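Local coordinates for protein putative mandelate racemase/muconate lactonizing enzyme (Bordetella bronchiseptica, PDB 3DDM) that is of unknown function but belongs to the mandelate racemase/muconate lactonizing enzyme group of the enolase superfamily, with a TIM-barrel-like C-terminal domain, at residues Phe180-Asp185 with Leu212-Gln217; Leu227-Glu232 with Leu275-Pro280; Glu232-Asp237 with Ala241-Leu246; Glu258-Ala261 with Ala265-Thr268; Pro293-Val298 with Leu303-His308. The protein carries 1 engineered substitution. One frame throughout, in Å; residues are numbered along the deposited sequence.

Overall arrangement
All five contacts lie in the barrel-like C-terminal domain. Interaction 2 is buried in the barrel interior, joining side chains of strands 229-231 and 275-278 across strand 254-256. Interaction 3 shares Glu232 with it, and their centres are about 12 Å apart; Trp243 CZ3 touches Leu275 CD2 at 3.5 Å. Interaction 4 repeats the loop-on-helix pattern one strand further on and meets Pro280 through Phe266. Interaction 5, centred about 11 Å from interactions 2 and 4, packs helix 287-300 on strand 304-309, the sheet neighbour of 275-278. Interaction 1 is a surface salt bridge about 27 Å from interaction 5, centre to centre, but its helix 212-222 packs directly on interaction 3.

Interaction 1: residues Phe180-Asp185 with Leu212-Gln217; sequences FDDARD and LPRARQ
Asp182 and Arg214 meet through a single carboxylate oxygen. OD1 of Asp182 takes Arg214 NH2 at 2.8 Å, a hydrogen bond that is also the salt bridge between helices 182-196 and 212-222, while Arg214 NE adds a weak bond to the same OD1 at 3.0 Å. The carboxylate and guanidinium planes are turned 24° from each other, OD1 sits 26° out of the guanidinium plane, and the bonds are bent, that from NH2 having an angle of 131° at the hydrogen. NH2 approaches nearly in line with the C-O bond of OD1. Arg214 gets there because its chain is extended from CG to NE, which spans the 9.0 Å between Asp182 CA and Arg214 CA. The carbonyl of Phe180 lies at the guanidinium edge, its O 3.8 Å from Arg214 NH2. Gln217 NE2 lies 3.2 Å from Asp182 OD2, its amide turned steeply against the carboxylate; Gln217 belongs to the next turn of the helix after Arg214. One sound and one weak N-H bond to a single oxygen make a forked pairing rather than a two-oxygen one, and at the partly exposed surface solvent would probably temper its strength.

Interaction 2: residues Leu227-Glu232 with Leu275-Pro280; sequences LDWLEE and LRVMQP
Glu231 and Gln279 make the tight, polar half of this contact. Gln279 NE2 donates to Glu231 OE1 at 2.7 Å with a fairly straight N-H...O angle of 152°. The amide is set perpendicular to the carboxylate, and NE2 comes from above the carboxylate plane, 61° out of it. Both chains are extended beyond CG, which lets them bridge the space between the strands. The same OE1 also receives a weak hydrogen bond from Trp229 NE1, 3.4 Å away, and a salt bridge from Lys175.

The apolar half of the buried part is made by Val277, which lays its CG1 over one face of the Trp229 indole, 4.1 Å from the centroid of the six-membered ring and displaced toward the rim, a CH-pi contact; its CG2 lies 3.9 Å from Trp229 CB. CG of Trp229 is placed between backbone N and carbonyl carbon (chi1 79°), turning the indole to offer this face to Val277 while its NE1 looks to Glu231. The amide of Gln279 stands almost perpendicular to the indole, NE2 being 3.5 Å from Trp229 CZ2. Beyond this valine, toward the start of both strands, the contact fades: the exposed side chain of Arg276 leads away and Asp228 is partly exposed.

Strand 254-256 runs between the two segments, and its Ala255 touches Trp229, Val277 and Gln279. Two sound partners, Gln279 NE2 and Lys175, and a weak one, Trp229, probably satisfy the buried OE1 of Glu231 and limit its movement; with the Asp205 carboxylate close by, the lysine's charge probably matters more.

Interaction 3: residues Glu232-Asp237 with Ala241-Leu246; sequences EPLRAD and AEWAEL
Glu242 O accepts the helical hydrogen bond of Leu246 N at 3.0 Å, and the same oxygen has Leu234 CD1 packed against it, 3.9 Å away. No hydrogen bond crosses between loop 232-237 and segment 241-246; the contact is made mostly by apolar side chains. Leu234 spreads CB and CD1 over one face of the Trp243 indole: CD1 is 4.2 Å from the centroid of the five-membered ring and only 8° off its normal, a CH-pi contact, while Leu234 CB covers the six-membered ring near CZ2 at 3.8 Å. With its CG anti to the carbonyl carbon (chi1 -79°), Trp243 carries its indole toward the loop. Pro233 meets the benzo end obliquely, CD being 3.7 Å from CH2, and its CG also touches Leu246 CD2. Leu234 and Leu246 reach toward each other tip to tip, with CG of Leu234 3.8 Å from CD2 of Leu246. The carbonyl of Arg235 lies at the indole edge, too far from NE1 to count as a bond.

This is a barrel loop folding back on the helix that follows it. Ala215 of helix 212-222 touches Leu234 and Leu246, Leu254 of strand 254-256 supports Trp243 and Leu246, and the loop's far end, Ala236 and Asp237, packs on Ile105 of the second subunit.

Interaction 4: residues Glu258-Ala261 with Ala265-Thr268; sequences ENIA and AFET
In the beta-alpha loop that leads from strand 254-256 into helix 263-272, Ile260 turns back onto Ala265 and Phe266 in the first turn of the helix. Its CG2 methyl does most of the touching. It stands over the centre of the Phe266 ring, 3.7 Å from the centroid and 7° off the ring normal, a CH-pi contact in which all six ring carbons are about equally far from the methyl. The same CG2 is 3.5 Å from Ala265 CB, so one branch is wedged between the Phe266 ring face and the Ala265 methyl. The torsion behind this puts CG2 anti to the backbone N, while CG1, anti to the carbonyl carbon (chi1 -63°), leads the ethyl branch elsewhere. Ile260 CB also lies 3.8 Å from Phe266 CZ.

The backbone follows the side chain: the carbonyl O of Ile260 comes near the far end of the ring, at CE2 and CZ, and that of Ala261 near Ala265 CB. No hydrogen bond joins the two segments; what they share is van der Waals contact.

Around it, Ile260 CD1 touches Leu275 CD1 of strand 275-278 at 3.8 Å. Phe266 packs on Pro280 just past that strand and on Val294 of helix 287-300, while Asn259 rests on Ile105 of the second subunit.

Interaction 5: residues Pro293-Val298 with Leu303-His308; sequences PVARAV and LRYCPH
Tyr305 and Val298 each reach the other segment through a branch set anti to the backbone N: CG of the tyrosine (chi1 160°) and CG1 of the valine (chi1 165°). The first torsion swings the face of the phenol ring against helix 287-300. Ala295 CB then sits over the middle of one ring face, 3.7 Å from the centroid and almost exactly on the ring normal, a CH-pi contact. Pro307, two residues on in the strand, covers the opposite face with its CD, 3.6 Å above the plane and likewise central. The ring is thus held between a helix methyl and a proline, which should restrict its tilt.

The second torsion turns Val298 CG1 toward the incoming strand, where it runs along the backbone of 303-305: it is 3.8 Å from Leu303 CB and 4.2 Å from Tyr305 CB, and it also lies against the carbonyl O of Arg304. Next to these contacts is the one hydrogen bond between the segments, from Leu303 N to Val298 O at 3.1 Å with an N-H...O angle of 150°. It ties the last turn of the helix to the residue just before the strand, which would help set where the chain re-enters the sheet.

The pair forms the second half of the beta-alpha-beta unit made by strand 275-278, helix 287-300 and strand 304-309. Val298 and Leu303 both rest on Met278 of the first strand, and Arg304 hydrogen-bonds to Pro332 O. Leu322 and Leu323 of the next helix, 313-325, close on Tyr305, leaving its ring between two successive barrel helices.

Interaction 1: residues Phe180-Asp185 with Leu212-Gln217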
# COMPACT_ATOMS: atom_id res chain seq x y z
N PHE A 180 7.46 16.32 18.43
CA PHE A 180 8.68 15.71 18.94
C PHE A 180 8.80 15.91 20.45
O PHE A 180 8.86 14.94 21.20
CB PHE A 180 9.90 16.35 18.26
CG PHE A 180 9.76 16.51 16.76
CD1 PHE A 180 9.92 15.42 15.90
CD2 PHE A 180 9.47 17.76 16.20
CE1 PHE A 180 9.79 15.58 14.51
CE2 PHE A 180 9.34 17.93 14.82
CZ PHE A 180 9.50 16.83 13.97
N ASP A 181 8.83 17.17 20.87
CA ASP A 181 8.97 17.52 22.28
C ASP A 181 7.92 18.53 22.74
O ASP A 181 7.92 19.68 22.32
CB ASP A 181 10.37 18.10 22.53
CG ASP A 181 10.58 18.54 23.96
OD1 ASP A 181 10.77 17.67 24.84
OD2 ASP A 181 10.54 19.76 24.23
N ASP A 182 7.04 18.09 23.63
CA ASP A 182 5.97 18.92 24.17
C ASP A 182 6.33 20.33 24.63
O ASP A 182 5.73 21.31 24.19
CB ASP A 182 5.30 18.19 25.34
CG ASP A 182 4.40 17.07 24.90
OD1 ASP A 182 4.85 16.21 24.11
OD2 ASP A 182 3.23 17.05 25.34
N ALA A 183 7.31 20.43 25.52
CA ALA A 183 7.71 21.72 26.06
C ALA A 183 8.33 22.66 25.04
O ALA A 183 8.03 23.86 25.01
CB ALA A 183 8.68 21.52 27.22
N ARG A 184 9.20 22.11 24.20
CA ARG A 184 9.88 22.88 23.17
C ARG A 184 8.87 23.41 22.17
O ARG A 184 8.95 24.56 21.74
CB ARG A 184 10.93 22.02 22.46
CG ARG A 184 12.08 22.80 21.85
CD ARG A 184 12.92 21.92 20.93
NE ARG A 184 14.20 22.55 20.63
CZ ARG A 184 14.35 23.74 20.05
NH1 ARG A 184 13.28 24.46 19.70
NH2 ARG A 184 15.56 24.23 19.84
N ASP A 185 7.90 22.56 21.80
CA ASP A 185 6.88 22.94 20.84
C ASP A 185 6.04 24.14 21.28
O ASP A 185 5.77 25.03 20.49
CB ASP A 185 5.95 21.76 20.54
CG ASP A 185 6.61 20.70 19.66
OD1 ASP A 185 7.51 21.06 18.86
OD2 ASP A 185 6.22 19.52 19.75
N LEU A 212 -4.90 10.68 21.74
CA LEU A 212 -5.94 11.58 22.20
C LEU A 212 -5.65 12.42 23.44
O LEU A 212 -5.81 13.64 23.41
CB LEU A 212 -7.23 10.80 22.41
CG LEU A 212 -8.44 11.64 22.84
CD1 LEU A 212 -8.56 12.89 21.95
CD2 LEU A 212 -9.68 10.79 22.74
N PRO A 213 -5.22 11.80 24.54
CA PRO A 213 -4.95 12.64 25.71
C PRO A 213 -3.82 13.67 25.54
O PRO A 213 -3.85 14.74 26.16
CB PRO A 213 -4.70 11.62 26.83
CG PRO A 213 -4.23 10.41 26.09
CD PRO A 213 -5.10 10.37 24.87
N ARG A 214 -2.85 13.37 24.69
CA ARG A 214 -1.75 14.31 24.47
C ARG A 214 -2.21 15.47 23.59
O ARG A 214 -1.84 16.62 23.82
CB ARG A 214 -0.57 13.59 23.82
CG ARG A 214 0.74 14.35 23.81
CD ARG A 214 1.83 13.41 23.29
NE ARG A 214 3.10 14.07 22.99
CZ ARG A 214 4.17 13.43 22.53
NH1 ARG A 214 4.12 12.12 22.31
NH2 ARG A 214 5.30 14.09 22.28
N ALA A 215 -3.01 15.16 22.58
CA ALA A 215 -3.52 16.18 21.67
C ALA A 215 -4.38 17.17 22.44
O ALA A 215 -4.26 18.38 22.25
CB ALA A 215 -4.32 15.54 20.57
N ARG A 216 -5.24 16.66 23.31
CA ARG A 216 -6.11 17.51 24.12
C ARG A 216 -5.23 18.44 24.92
O ARG A 216 -5.41 19.66 24.92
CB ARG A 216 -6.96 16.67 25.09
CG ARG A 216 -8.13 15.93 24.47
CD ARG A 216 -8.92 15.17 25.56
NE ARG A 216 -9.42 16.07 26.61
CZ ARG A 216 -10.63 16.61 26.63
NH1 ARG A 216 -11.51 16.35 25.67
NH2 ARG A 216 -10.97 17.43 27.61
N GLN A 217 -4.26 17.85 25.61
CA GLN A 217 -3.31 18.59 26.43
C GLN A 217 -2.57 19.66 25.62
O GLN A 217 -2.55 20.83 26.01
CB GLN A 217 -2.30 17.63 27.05
CG GLN A 217 -1.25 18.30 27.88
CD GLN A 217 -0.04 17.41 28.08
OE1 GLN A 217 -0.13 16.33 28.68
NE2 GLN A 217 1.11 17.85 27.56

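Interaction 2: residues Leu227-Glu232 with Leu275-Pro280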
# COMPACT_ATOMS: atom_id res chain seq x y z
N LEU A 227 -3.35 29.89 16.84
CA LEU A 227 -3.16 29.20 15.57
C LEU A 227 -4.42 29.19 14.72
O LEU A 227 -5.53 29.22 15.24
CB LEU A 227 -2.70 27.76 15.84
CG LEU A 227 -1.45 27.60 16.71
CD1 LEU A 227 -1.14 26.13 16.86
CD2 LEU A 227 -0.27 28.33 16.08
N ASP A 228 -4.25 29.15 13.40
CA ASP A 228 -5.38 29.12 12.49
C ASP A 228 -5.93 27.70 12.42
O ASP A 228 -7.10 27.50 12.12
CB ASP A 228 -4.96 29.57 11.09
CG ASP A 228 -5.06 31.07 10.90
OD1 ASP A 228 -4.71 31.81 11.85
OD2 ASP A 228 -5.46 31.50 9.79
N TRP A 229 -5.06 26.73 12.69
CA TRP A 229 -5.47 25.33 12.69
C TRP A 229 -4.35 24.40 13.18
O TRP A 229 -3.16 24.73 13.07
CB TRP A 229 -5.96 24.89 11.30
CG TRP A 229 -4.89 24.59 10.29
CD1 TRP A 229 -3.99 23.55 10.31
CD2 TRP A 229 -4.66 25.28 9.05
NE1 TRP A 229 -3.23 23.55 9.16
CE2 TRP A 229 -3.62 24.60 8.37
CE3 TRP A 229 -5.24 26.41 8.44
CZ2 TRP A 229 -3.14 25.01 7.13
CZ3 TRP A 229 -4.77 26.81 7.20
CH2 TRP A 229 -3.73 26.11 6.56
N LEU A 230 -4.74 23.26 13.73
CA LEU A 230 -3.81 22.26 14.23
C LEU A 230 -3.91 21.09 13.24
O LEU A 230 -4.96 20.45 13.13
CB LEU A 230 -4.24 21.81 15.63
CG LEU A 230 -3.16 21.44 16.64
CD1 LEU A 230 -3.82 20.97 17.94
CD2 LEU A 230 -2.27 20.36 16.07
N GLU A 231 -2.83 20.83 12.52
CA GLU A 231 -2.86 19.78 11.51
C GLU A 231 -2.44 18.38 11.97
O GLU A 231 -1.43 18.20 12.64
CB GLU A 231 -2.00 20.19 10.32
CG GLU A 231 -2.27 19.38 9.10
CD GLU A 231 -1.44 19.83 7.93
OE1 GLU A 231 -1.53 21.02 7.56
OE2 GLU A 231 -0.70 18.98 7.37
N GLU A 232 -3.26 17.41 11.58
CA GLU A 232 -3.06 16.00 11.90
C GLU A 232 -2.57 15.71 13.33
O GLU A 232 -1.56 15.02 13.52
CB GLU A 232 -2.10 15.37 10.88
CG GLU A 232 -2.58 15.42 9.44
CD GLU A 232 -2.18 14.18 8.64
OE1 GLU A 232 -3.08 13.48 8.14
OE2 GLU A 232 -0.97 13.90 8.51
N LEU A 275 -12.93 18.01 11.42
CA LEU A 275 -11.88 18.74 10.70
C LEU A 275 -12.59 19.96 10.11
O LEU A 275 -13.61 19.82 9.43
CB LEU A 275 -11.31 17.89 9.56
CG LEU A 275 -10.61 16.59 9.94
CD1 LEU A 275 -10.17 15.86 8.68
CD2 LEU A 275 -9.43 16.88 10.84
N ARG A 276 -12.08 21.16 10.37
CA ARG A 276 -12.70 22.35 9.80
C ARG A 276 -11.89 22.89 8.63
O ARG A 276 -12.32 23.78 7.90
CB ARG A 276 -12.89 23.43 10.87
CG ARG A 276 -14.03 23.10 11.80
CD ARG A 276 -14.34 24.24 12.73
NE ARG A 276 -15.79 24.44 12.82
CZ ARG A 276 -16.52 24.99 11.86
NH1 ARG A 276 -15.95 25.40 10.74
NH2 ARG A 276 -17.84 25.10 12.02
N VAL A 277 -10.70 22.32 8.45
CA VAL A 277 -9.81 22.68 7.36
C VAL A 277 -9.47 21.36 6.67
O VAL A 277 -8.71 20.55 7.20
CB VAL A 277 -8.53 23.36 7.90
CG1 VAL A 277 -7.61 23.74 6.74
CG2 VAL A 277 -8.89 24.58 8.72
N MET A 278 -10.07 21.14 5.50
CA MET A 278 -9.80 19.92 4.76
C MET A 278 -8.71 20.20 3.75
O MET A 278 -8.76 21.20 3.03
CB MET A 278 -11.08 19.40 4.09
CG MET A 278 -11.65 18.16 4.81
SD MET A 278 -13.37 18.34 5.38
CE MET A 278 -13.17 19.77 6.48
N GLN A 279 -7.72 19.31 3.70
CA GLN A 279 -6.55 19.46 2.86
C GLN A 279 -6.25 18.30 1.91
O GLN A 279 -5.24 17.60 2.05
CB GLN A 279 -5.33 19.68 3.76
CG GLN A 279 -5.56 20.69 4.87
CD GLN A 279 -4.51 20.59 5.98
OE1 GLN A 279 -4.41 19.56 6.65
NE2 GLN A 279 -3.73 21.65 6.17
N PRO A 280 -7.12 18.06 0.92
CA PRO A 280 -6.80 16.95 0.02
C PRO A 280 -5.56 17.25 -0.85
O PRO A 280 -5.43 18.35 -1.41
CB PRO A 280 -8.08 16.79 -0.80
CG PRO A 280 -8.70 18.17 -0.77
CD PRO A 280 -8.47 18.59 0.66

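Interaction 3: residues Glu232-Asp237 with Ala241-Leu246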
# COMPACT_ATOMS: atom_id res chain seq x y z
N GLU A 232 -3.26 17.41 11.58
CA GLU A 232 -3.06 16.00 11.90
C GLU A 232 -2.57 15.71 13.33
O GLU A 232 -1.56 15.02 13.52
CB GLU A 232 -2.10 15.37 10.88
CG GLU A 232 -2.58 15.42 9.44
CD GLU A 232 -2.18 14.18 8.64
OE1 GLU A 232 -3.08 13.48 8.14
OE2 GLU A 232 -0.97 13.90 8.51
N PRO A 233 -3.30 16.20 14.35
CA PRO A 233 -2.91 15.97 15.75
C PRO A 233 -2.98 14.50 16.13
O PRO A 233 -2.27 14.05 17.03
CB PRO A 233 -3.90 16.83 16.53
CG PRO A 233 -5.13 16.72 15.70
CD PRO A 233 -4.59 16.90 14.29
N LEU A 234 -3.84 13.75 15.45
CA LEU A 234 -4.01 12.32 15.69
C LEU A 234 -3.80 11.57 14.39
O LEU A 234 -3.85 12.18 13.32
CB LEU A 234 -5.43 12.01 16.15
CG LEU A 234 -6.03 12.66 17.38
CD1 LEU A 234 -7.48 12.22 17.47
CD2 LEU A 234 -5.25 12.27 18.63
N ARG A 235 -3.58 10.27 14.47
CA ARG A 235 -3.42 9.46 13.26
C ARG A 235 -4.76 9.46 12.50
O ARG A 235 -5.83 9.42 13.11
CB ARG A 235 -3.05 8.02 13.61
CG ARG A 235 -1.77 7.86 14.39
CD ARG A 235 -1.46 6.38 14.59
NE ARG A 235 -0.20 6.18 15.31
CZ ARG A 235 0.38 5.00 15.51
NH1 ARG A 235 -0.18 3.89 15.03
NH2 ARG A 235 1.53 4.93 16.17
N ALA A 236 -4.68 9.50 11.18
CA ALA A 236 -5.87 9.51 10.32
C ALA A 236 -6.74 8.28 10.59
O ALA A 236 -7.92 8.26 10.26
CB ALA A 236 -5.43 9.54 8.86
N ASP A 237 -6.12 7.27 11.20
CA ASP A 237 -6.74 5.99 11.57
C ASP A 237 -7.80 6.11 12.66
O ASP A 237 -8.85 5.48 12.58
CB ASP A 237 -5.66 5.02 12.07
CG ASP A 237 -5.22 4.04 11.02
OD1 ASP A 237 -5.81 4.04 9.92
OD2 ASP A 237 -4.27 3.26 11.28
N ALA A 241 -14.95 9.08 16.98
CA ALA A 241 -15.14 9.50 18.36
C ALA A 241 -13.96 10.28 18.93
O ALA A 241 -14.15 11.22 19.70
CB ALA A 241 -15.42 8.30 19.23
N GLU A 242 -12.74 9.89 18.57
CA GLU A 242 -11.56 10.57 19.09
C GLU A 242 -11.39 11.95 18.47
O GLU A 242 -10.95 12.88 19.14
CB GLU A 242 -10.31 9.71 18.87
CG GLU A 242 -10.43 8.31 19.43
CD GLU A 242 -9.09 7.59 19.55
OE1 GLU A 242 -9.09 6.35 19.69
OE2 GLU A 242 -8.04 8.27 19.51
N TRP A 243 -11.73 12.06 17.18
CA TRP A 243 -11.63 13.34 16.47
C TRP A 243 -12.72 14.27 16.96
O TRP A 243 -12.49 15.47 17.16
CB TRP A 243 -11.78 13.15 14.96
CG TRP A 243 -10.53 12.65 14.30
CD1 TRP A 243 -10.23 11.36 14.00
CD2 TRP A 243 -9.40 13.43 13.91
NE1 TRP A 243 -8.98 11.28 13.44
CE2 TRP A 243 -8.45 12.54 13.37
CE3 TRP A 243 -9.10 14.80 13.96
CZ2 TRP A 243 -7.21 12.97 12.88
CZ3 TRP A 243 -7.87 15.23 13.47
CH2 TRP A 243 -6.94 14.32 12.94
N ALA A 244 -13.90 13.71 17.16
CA ALA A 244 -15.03 14.49 17.63
C ALA A 244 -14.70 15.07 19.01
O ALA A 244 -14.98 16.23 19.29
CB ALA A 244 -16.27 13.62 17.70
N GLU A 245 -14.09 14.25 19.86
CA GLU A 245 -13.74 14.71 21.20
C GLU A 245 -12.67 15.78 21.16
O GLU A 245 -12.80 16.83 21.79
CB GLU A 245 -13.26 13.55 22.06
CG GLU A 245 -13.11 13.95 23.51
CD GLU A 245 -12.33 12.94 24.33
OE1 GLU A 245 -12.65 11.72 24.27
OE2 GLU A 245 -11.39 13.37 25.04
N LEU A 246 -11.59 15.51 20.42
CA LEU A 246 -10.50 16.47 20.33
C LEU A 246 -10.99 17.80 19.76
O LEU A 246 -10.63 18.87 20.26
CB LEU A 246 -9.38 15.92 19.44
CG LEU A 246 -8.14 16.81 19.32
CD1 LEU A 246 -7.53 17.04 20.69
CD2 LEU A 246 -7.13 16.17 18.38

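Interaction 4: residues Glu258-Ala261 with Ala265-Thr268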
# COMPACT_ATOMS: atom_id res chain seq x y z
N GLU A 258 -4.19 15.22 4.15
CA GLU A 258 -2.96 14.68 3.60
C GLU A 258 -3.12 13.17 3.50
O GLU A 258 -2.68 12.55 2.55
CB GLU A 258 -1.78 15.00 4.52
CG GLU A 258 -0.58 15.63 3.86
CD GLU A 258 0.05 14.77 2.77
OE1 GLU A 258 0.51 13.65 3.09
OE2 GLU A 258 0.07 15.21 1.60
N ASN A 259 -3.77 12.59 4.51
CA ASN A 259 -3.95 11.15 4.53
C ASN A 259 -5.37 10.61 4.53
O ASN A 259 -5.69 9.64 5.21
CB ASN A 259 -3.17 10.58 5.70
CG ASN A 259 -1.70 10.83 5.54
OD1 ASN A 259 -1.11 11.57 6.30
ND2 ASN A 259 -1.12 10.23 4.52
N ILE A 260 -6.22 11.26 3.75
CA ILE A 260 -7.59 10.84 3.57
C ILE A 260 -7.63 10.70 2.05
O ILE A 260 -7.23 11.61 1.33
CB ILE A 260 -8.59 11.91 4.06
CG1 ILE A 260 -8.41 12.11 5.57
CG2 ILE A 260 -10.03 11.48 3.77
CD1 ILE A 260 -9.34 13.18 6.15
N ALA A 261 -8.08 9.55 1.56
CA ALA A 261 -8.16 9.31 0.12
C ALA A 261 -9.48 8.63 -0.22
O ALA A 261 -10.03 7.88 0.58
CB ALA A 261 -7.00 8.43 -0.32
N ALA A 265 -14.20 8.46 1.96
CA ALA A 265 -13.49 8.94 3.14
C ALA A 265 -13.72 10.43 3.41
O ALA A 265 -13.84 10.84 4.56
CB ALA A 265 -12.00 8.66 3.00
N PHE A 266 -13.80 11.22 2.35
CA PHE A 266 -14.04 12.65 2.51
C PHE A 266 -15.48 12.92 2.94
O PHE A 266 -15.73 13.84 3.73
CB PHE A 266 -13.69 13.40 1.22
CG PHE A 266 -12.22 13.71 1.10
CD1 PHE A 266 -11.66 14.73 1.85
CD2 PHE A 266 -11.39 12.92 0.31
CE1 PHE A 266 -10.28 14.95 1.84
CE2 PHE A 266 -10.01 13.13 0.29
CZ PHE A 266 -9.46 14.15 1.06
N GLU A 267 -16.43 12.12 2.45
CA GLU A 267 -17.82 12.30 2.86
C GLU A 267 -17.92 12.07 4.37
O GLU A 267 -18.64 12.78 5.08
CB GLU A 267 -18.75 11.33 2.12
CG GLU A 267 -18.78 11.49 0.61
CD GLU A 267 -19.75 10.52 -0.06
OE1 GLU A 267 -19.88 9.37 0.43
OE2 GLU A 267 -20.36 10.90 -1.09
N THR A 268 -17.18 11.08 4.85
CA THR A 268 -17.16 10.75 6.27
C THR A 268 -16.60 11.93 7.07
O THR A 268 -17.15 12.31 8.10
CB THR A 268 -16.29 9.52 6.54
OG1 THR A 268 -16.91 8.38 5.94
CG2 THR A 268 -16.12 9.29 8.04

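Interaction 5: residues Pro293-Val298 with Leu303-His308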
# COMPACT_ATOMS: atom_id res chain seq x y z
N PRO A 293 -14.47 18.31 -6.83
CA PRO A 293 -15.76 18.08 -6.17
C PRO A 293 -15.65 18.18 -4.65
O PRO A 293 -16.42 18.90 -4.02
CB PRO A 293 -16.14 16.69 -6.62
CG PRO A 293 -15.54 16.61 -7.99
CD PRO A 293 -14.19 17.22 -7.79
N VAL A 294 -14.68 17.49 -4.06
CA VAL A 294 -14.54 17.55 -2.61
C VAL A 294 -14.13 18.93 -2.10
O VAL A 294 -14.57 19.35 -1.03
CB VAL A 294 -13.56 16.44 -2.06
CG1 VAL A 294 -12.69 15.91 -3.17
CG2 VAL A 294 -12.71 16.97 -0.92
N ALA A 295 -13.31 19.65 -2.86
CA ALA A 295 -12.89 20.98 -2.43
C ALA A 295 -14.08 21.94 -2.50
O ALA A 295 -14.27 22.78 -1.62
CB ALA A 295 -11.74 21.49 -3.29
N ARG A 296 -14.87 21.81 -3.56
CA ARG A 296 -16.04 22.67 -3.70
C ARG A 296 -17.00 22.34 -2.57
O ARG A 296 -17.55 23.24 -1.92
CB ARG A 296 -16.70 22.48 -5.06
CG ARG A 296 -16.04 23.30 -6.15
CD ARG A 296 -16.71 23.14 -7.51
NE ARG A 296 -16.06 24.03 -8.48
CZ ARG A 296 -16.27 24.00 -9.79
NH1 ARG A 296 -17.13 23.12 -10.32
NH2 ARG A 296 -15.62 24.85 -10.58
N ALA A 297 -17.19 21.05 -2.33
CA ALA A 297 -18.07 20.58 -1.27
C ALA A 297 -17.64 21.13 0.08
O ALA A 297 -18.47 21.58 0.87
CB ALA A 297 -18.07 19.06 -1.23
N VAL A 298 -16.34 21.11 0.35
CA VAL A 298 -15.81 21.62 1.61
C VAL A 298 -16.13 23.10 1.81
O VAL A 298 -16.59 23.51 2.88
CB VAL A 298 -14.27 21.41 1.71
CG1 VAL A 298 -13.69 22.26 2.85
CG2 VAL A 298 -13.95 19.93 1.93
N LEU A 303 -16.64 25.24 5.40
CA LEU A 303 -15.33 24.89 5.94
C LEU A 303 -14.22 25.41 5.03
O LEU A 303 -14.47 25.78 3.88
CB LEU A 303 -15.25 23.37 6.08
CG LEU A 303 -16.39 22.77 6.90
CD1 LEU A 303 -16.32 21.25 6.85
CD2 LEU A 303 -16.30 23.27 8.35
N ARG A 304 -12.98 25.44 5.53
CA ARG A 304 -11.84 25.92 4.75
C ARG A 304 -11.17 24.83 3.94
O ARG A 304 -11.00 23.70 4.42
CB ARG A 304 -10.75 26.53 5.63
CG ARG A 304 -11.15 27.70 6.48
CD ARG A 304 -9.93 28.24 7.21
NE ARG A 304 -8.95 28.81 6.29
CZ ARG A 304 -7.83 29.42 6.67
NH1 ARG A 304 -7.53 29.52 7.96
NH2 ARG A 304 -7.00 29.93 5.76
N TYR A 305 -10.76 25.17 2.73
CA TYR A 305 -10.03 24.26 1.86
C TYR A 305 -8.64 24.87 1.68
O TYR A 305 -8.47 25.84 0.95
CB TYR A 305 -10.71 24.12 0.51
CG TYR A 305 -9.79 23.59 -0.56
CD1 TYR A 305 -9.11 22.38 -0.38
CD2 TYR A 305 -9.59 24.29 -1.75
CE1 TYR A 305 -8.25 21.88 -1.37
CE2 TYR A 305 -8.74 23.79 -2.75
CZ TYR A 305 -8.07 22.59 -2.55
OH TYR A 305 -7.25 22.07 -3.54
N CYS A 306 -7.65 24.31 2.38
CA CYS A 306 -6.29 24.82 2.30
C CYS A 306 -5.32 23.72 1.89
O CYS A 306 -4.81 22.99 2.74
CB CYS A 306 -5.85 25.40 3.64
SG CYS A 306 -6.81 26.84 4.13
N PRO A 307 -5.05 23.60 0.59
CA PRO A 307 -4.13 22.57 0.09
C PRO A 307 -2.66 22.95 0.34
O PRO A 307 -2.33 24.09 0.67
CB PRO A 307 -4.47 22.50 -1.40
CG PRO A 307 -4.80 23.92 -1.72
CD PRO A 307 -5.63 24.38 -0.52
N HIS A 308 -1.78 21.97 0.18
CA HIS A 308 -0.35 22.20 0.34
C HIS A 308 0.36 21.07 -0.36
O HIS A 308 -0.08 19.93 -0.31
CB HIS A 308 0.06 22.23 1.83
CG HIS A 308 -0.20 20.96 2.57
ND1 HIS A 308 0.45 19.78 2.29
CD2 HIS A 308 -1.07 20.67 3.58
CE1 HIS A 308 0.00 18.82 3.08
NE2 HIS A 308 -0.92 19.34 3.87